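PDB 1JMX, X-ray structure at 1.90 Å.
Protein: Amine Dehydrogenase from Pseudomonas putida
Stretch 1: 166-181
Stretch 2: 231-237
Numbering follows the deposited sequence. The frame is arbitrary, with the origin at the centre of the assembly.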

# COMPACT_ATOMS: atom_id res chain seq x y z
N ALA A 166 -22.82 -18.12 -15.79
CA ALA A 166 -21.73 -17.66 -16.65
C ALA A 166 -20.58 -18.66 -16.73
O ALA A 166 -20.07 -18.96 -17.81
N TRP A 167 -20.16 -19.16 -15.57
CA TRP A 167 -19.07 -20.13 -15.50
C TRP A 167 -19.48 -21.47 -16.10
O TRP A 167 -18.68 -22.12 -16.77
N ALA A 168 -20.71 -21.88 -15.83
CA ALA A 168 -21.23 -23.15 -16.33
C ALA A 168 -21.30 -23.13 -17.86
O ALA A 168 -20.87 -24.08 -18.52
N GLU A 169 -21.84 -22.04 -18.40
CA GLU A 169 -21.98 -21.86 -19.84
C GLU A 169 -20.67 -21.57 -20.53
O GLU A 169 -20.56 -21.73 -21.75
N TRP A 170 -19.68 -21.13 -19.76
CA TRP A 170 -18.37 -20.87 -20.33
C TRP A 170 -17.61 -22.19 -20.47
O TRP A 170 -16.91 -22.40 -21.46
N GLN A 171 -17.75 -23.08 -19.48
CA GLN A 171 -17.08 -24.38 -19.51
C GLN A 171 -17.49 -25.21 -20.73
O GLN A 171 -16.75 -26.08 -21.17
N LYS A 172 -18.70 -24.97 -21.23
CA LYS A 172 -19.20 -25.69 -22.39
C LYS A 172 -18.88 -24.98 -23.70
O LYS A 172 -18.51 -25.62 -24.69
N ALA A 173 -19.00 -23.65 -23.70
CA ALA A 173 -18.74 -22.86 -24.90
C ALA A 173 -17.31 -22.38 -25.07
O ALA A 173 -17.02 -21.65 -26.02
N ARG A 174 -16.40 -22.80 -24.19
CA ARG A 174 -14.99 -22.41 -24.25
C ARG A 174 -14.27 -22.90 -25.50
O ARG A 174 -14.10 -24.11 -25.70
N PRO A 175 -13.77 -21.97 -26.34
CA PRO A 175 -13.06 -22.33 -27.58
C PRO A 175 -11.66 -22.91 -27.33
O PRO A 175 -11.07 -22.70 -26.27
N LYS A 176 -11.13 -23.61 -28.32
CA LYS A 176 -9.79 -24.19 -28.20
C LYS A 176 -8.75 -23.17 -28.69
O LYS A 176 -9.11 -22.12 -29.23
N ALA A 177 -7.47 -23.47 -28.46
CA ALA A 177 -6.38 -22.60 -28.86
C ALA A 177 -6.14 -22.65 -30.37
O ALA A 177 -5.40 -21.83 -30.91
N ASP A 178 -6.74 -23.63 -31.03
CA ASP A 178 -6.59 -23.77 -32.48
C ASP A 178 -7.30 -22.63 -33.22
O ASP A 178 -7.09 -22.42 -34.41
N ALA A 179 -8.16 -21.90 -32.50
CA ALA A 179 -8.91 -20.78 -33.06
C ALA A 179 -8.12 -19.47 -33.12
O ALA A 179 -8.58 -18.50 -33.72
N LEU A 180 -6.92 -19.44 -32.53
CA LEU A 180 -6.11 -18.22 -32.50
C LEU A 180 -5.01 -18.04 -33.56
O LEU A 180 -4.67 -16.91 -33.89
N PRO A 181 -4.41 -19.14 -34.06
CA PRO A 181 -3.36 -18.95 -35.07
C PRO A 181 -3.83 -18.21 -36.33
O PRO A 181 -4.98 -18.34 -36.75
N ILE A 231 0.83 -17.91 -24.00
CA ILE A 231 0.08 -19.05 -23.51
C ILE A 231 -1.35 -18.56 -23.43
O ILE A 231 -1.60 -17.36 -23.29
N LEU A 232 -2.29 -19.48 -23.52
CA LEU A 232 -3.70 -19.15 -23.47
C LEU A 232 -4.35 -19.93 -22.32
O LEU A 232 -4.32 -21.16 -22.29
N TYR A 233 -4.88 -19.18 -21.35
CA TYR A 233 -5.55 -19.73 -20.18
C TYR A 233 -7.06 -19.63 -20.31
O TYR A 233 -7.58 -18.64 -20.80
N ASN A 234 -7.75 -20.68 -19.88
CA ASN A 234 -9.21 -20.73 -19.88
C ASN A 234 -9.87 -20.35 -21.21
O ASN A 234 -10.95 -19.78 -21.22
N GLY A 235 -9.19 -20.64 -22.32
CA GLY A 235 -9.75 -20.37 -23.63
C GLY A 235 -9.83 -18.93 -24.11
O GLY A 235 -10.22 -18.71 -25.26
N TYR A 236 -9.47 -17.96 -23.27
CA TYR A 236 -9.52 -16.56 -23.67
C TYR A 236 -8.45 -15.68 -23.04
O TYR A 236 -8.07 -14.67 -23.62
N GLU A 237 -7.95 -16.07 -21.86
CA GLU A 237 -6.92 -15.29 -21.16
C GLU A 237 -5.53 -15.44 -21.76
O GLU A 237 -4.75 -16.32 -21.39

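The contact joins the end of a helix, and the loop that follows it, to a tight turn after a strand. In the turn, Tyr-233 and Glu-237 bond to each other through both backbone N and O atoms. This presents Asn-234, Gly-235 and Tyr-236 to the first stretch.

Trp-170 is the main polar anchor. Its CA-to-CB bond points toward the turn. With chi1 t and chi2 at -111°, the indole NE1 reaches Asn-234. NE1 donates a hydrogen bond to Asn-234 O at 3.2 Å. A second, weak bond runs from NE1 to Asn-234 OD1, also at 3.2 Å. One N-H thus serves both a backbone and a side-chain oxygen.

Asn-234 starts out sideways, but chi1 t brings its amide end nearer the helix. Its ND2 lies 3.6 Å from Trp-167 CZ3, at the edge of that ring. Trp-167 also starts sideways and is t; its six-membered ring swings in to make this contact.

Arg-174, the first residue to leave helical phi/psi, points toward the turn. It is t at chi1 and chi2, then m at chi3. This lays one face of the guanidinium against Asn-234 OD1, 3.1 Å from Arg-174 CZ. The angles are too poor for a hydrogen bond. NH1 is bonded elsewhere in the structure.

Gly-235 has positive phi, which favours glycine. An ideal CB here would lie 2.4 Å from Arg-174 CG, a clash. Beside it, Pro-175 CG sits 3.5 Å from Gly-235 O.

Tyr-236 is p at chi1. Its CD2 meets Trp-170 CZ2 at 3.6 Å. Its ring and the Trp-170 six-membered ring form an oblique pair, with centroids 5.4 Å apart and planes at 80°.

A separate apolar patch forms at Leu-232. Leu-180, m then t, places CD1 3.7 Å from Leu-232 CG. Leu-232 is t at chi1, with chi2 off-well at -102°. Ala-177 CB adds a looser contact, 4.4 Å from Leu-232 CD1.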

# COMPACT_ATOMS: atom_id res chain seq x y z
CB ALA A 166 -21.21 -16.32 -16.14
CB TRP A 167 -18.63 -20.32 -14.05
CG TRP A 167 -17.55 -21.35 -13.90
CD1 TRP A 167 -17.53 -22.38 -13.01
CD2 TRP A 167 -16.35 -21.45 -14.66
NE1 TRP A 167 -16.38 -23.12 -13.17
CE2 TRP A 167 -15.64 -22.57 -14.18
CE3 TRP A 167 -15.79 -20.69 -15.71
CZ2 TRP A 167 -14.40 -22.96 -14.71
CZ3 TRP A 167 -14.57 -21.08 -16.24
CH2 TRP A 167 -13.88 -22.21 -15.73
CB ALA A 168 -22.62 -23.41 -15.74
CB GLU A 169 -23.00 -20.76 -20.13
CG GLU A 169 -24.43 -21.26 -19.95
CD GLU A 169 -25.47 -20.16 -20.04
OE1 GLU A 169 -26.28 -20.04 -19.08
OE2 GLU A 169 -25.49 -19.44 -21.06
CB TRP A 170 -17.58 -19.89 -19.47
CG TRP A 170 -16.24 -19.67 -20.06
CD1 TRP A 170 -15.05 -20.07 -19.55
CD2 TRP A 170 -15.96 -19.06 -21.32
NE1 TRP A 170 -14.04 -19.76 -20.42
CE2 TRP A 170 -14.57 -19.14 -21.52
CE3 TRP A 170 -16.75 -18.46 -22.31
CZ2 TRP A 170 -13.94 -18.64 -22.67
CZ3 TRP A 170 -16.13 -17.97 -23.45
CH2 TRP A 170 -14.74 -18.06 -23.62
CB GLN A 171 -17.38 -25.17 -18.24
CG GLN A 171 -16.74 -24.61 -16.99
CD GLN A 171 -16.95 -25.50 -15.78
OE1 GLN A 171 -16.14 -26.40 -15.50
NE2 GLN A 171 -18.06 -25.28 -15.06
CB LYS A 172 -20.71 -25.93 -22.28
CG LYS A 172 -21.12 -26.94 -21.19
CD LYS A 172 -21.04 -28.41 -21.65
CE LYS A 172 -19.61 -28.91 -21.90
NZ LYS A 172 -19.27 -29.01 -23.37
CB ALA A 173 -19.70 -21.66 -24.95
CB ARG A 174 -14.27 -22.95 -23.02
CG ARG A 174 -12.79 -22.62 -22.96
CD ARG A 174 -12.12 -23.45 -21.88
NE ARG A 174 -12.93 -23.48 -20.67
CZ ARG A 174 -12.59 -24.09 -19.54
NH1 ARG A 174 -11.45 -24.76 -19.44
NH2 ARG A 174 -13.40 -24.01 -18.50
CB PRO A 175 -12.97 -21.00 -28.32
CG PRO A 175 -12.81 -20.02 -27.19
CD PRO A 175 -13.86 -20.50 -26.21
CB LYS A 176 -9.69 -25.51 -28.98
CG LYS A 176 -8.33 -26.21 -28.92
CD LYS A 176 -8.35 -27.63 -29.49
CE LYS A 176 -9.00 -27.69 -30.87
NZ LYS A 176 -8.66 -28.93 -31.61
CB ALA A 177 -5.10 -22.99 -28.11
CB ASP A 178 -7.14 -25.13 -32.94
CG ASP A 178 -8.67 -25.18 -32.93
OD1 ASP A 178 -9.31 -24.58 -32.05
OD2 ASP A 178 -9.24 -25.84 -33.83
CB ALA A 179 -10.19 -20.55 -32.27
CB LEU A 180 -5.52 -18.00 -31.10
CG LEU A 180 -6.52 -17.92 -29.95
CD1 LEU A 180 -5.79 -17.63 -28.67
CD2 LEU A 180 -7.58 -16.86 -30.21
CB PRO A 181 -2.94 -20.39 -35.38
CG PRO A 181 -3.09 -21.05 -34.05
CD PRO A 181 -4.45 -20.54 -33.62
CB ILE A 231 0.54 -19.50 -22.10
CG1 ILE A 231 2.01 -19.92 -22.13
CG2 ILE A 231 -0.29 -20.71 -21.62
CD1 ILE A 231 2.54 -20.46 -20.80
CB LEU A 232 -4.34 -19.48 -24.82
CG LEU A 232 -5.72 -19.01 -25.29
CD1 LEU A 232 -6.74 -20.11 -25.15
CD2 LEU A 232 -6.14 -17.74 -24.58
CB TYR A 233 -5.16 -18.97 -18.92
CG TYR A 233 -3.69 -19.01 -18.59
CD1 TYR A 233 -2.88 -17.89 -18.81
CD2 TYR A 233 -3.12 -20.13 -18.00
CE1 TYR A 233 -1.55 -17.90 -18.45
CE2 TYR A 233 -1.79 -20.15 -17.63
CZ TYR A 233 -1.01 -19.03 -17.86
OH TYR A 233 0.31 -19.03 -17.48
CB ASN A 234 -9.75 -19.86 -18.74
CG ASN A 234 -11.20 -20.15 -18.41
OD1 ASN A 234 -11.71 -21.22 -18.71
ND2 ASN A 234 -11.86 -19.19 -17.78
CB TYR A 236 -10.91 -15.95 -23.42
CG TYR A 236 -11.22 -15.59 -21.98
CD1 TYR A 236 -11.24 -14.26 -21.56
CD2 TYR A 236 -11.50 -16.58 -21.04
CE1 TYR A 236 -11.54 -13.92 -20.25
CE2 TYR A 236 -11.79 -16.26 -19.72
CZ TYR A 236 -11.82 -14.93 -19.33
OH TYR A 236 -12.15 -14.61 -18.04
CB GLU A 237 -6.90 -15.62 -19.67
CG GLU A 237 -8.10 -15.09 -18.89
CD GLU A 237 -8.09 -13.57 -18.69
OE1 GLU A 237 -7.26 -12.85 -19.29
OE2 GLU A 237 -8.94 -13.08 -17.91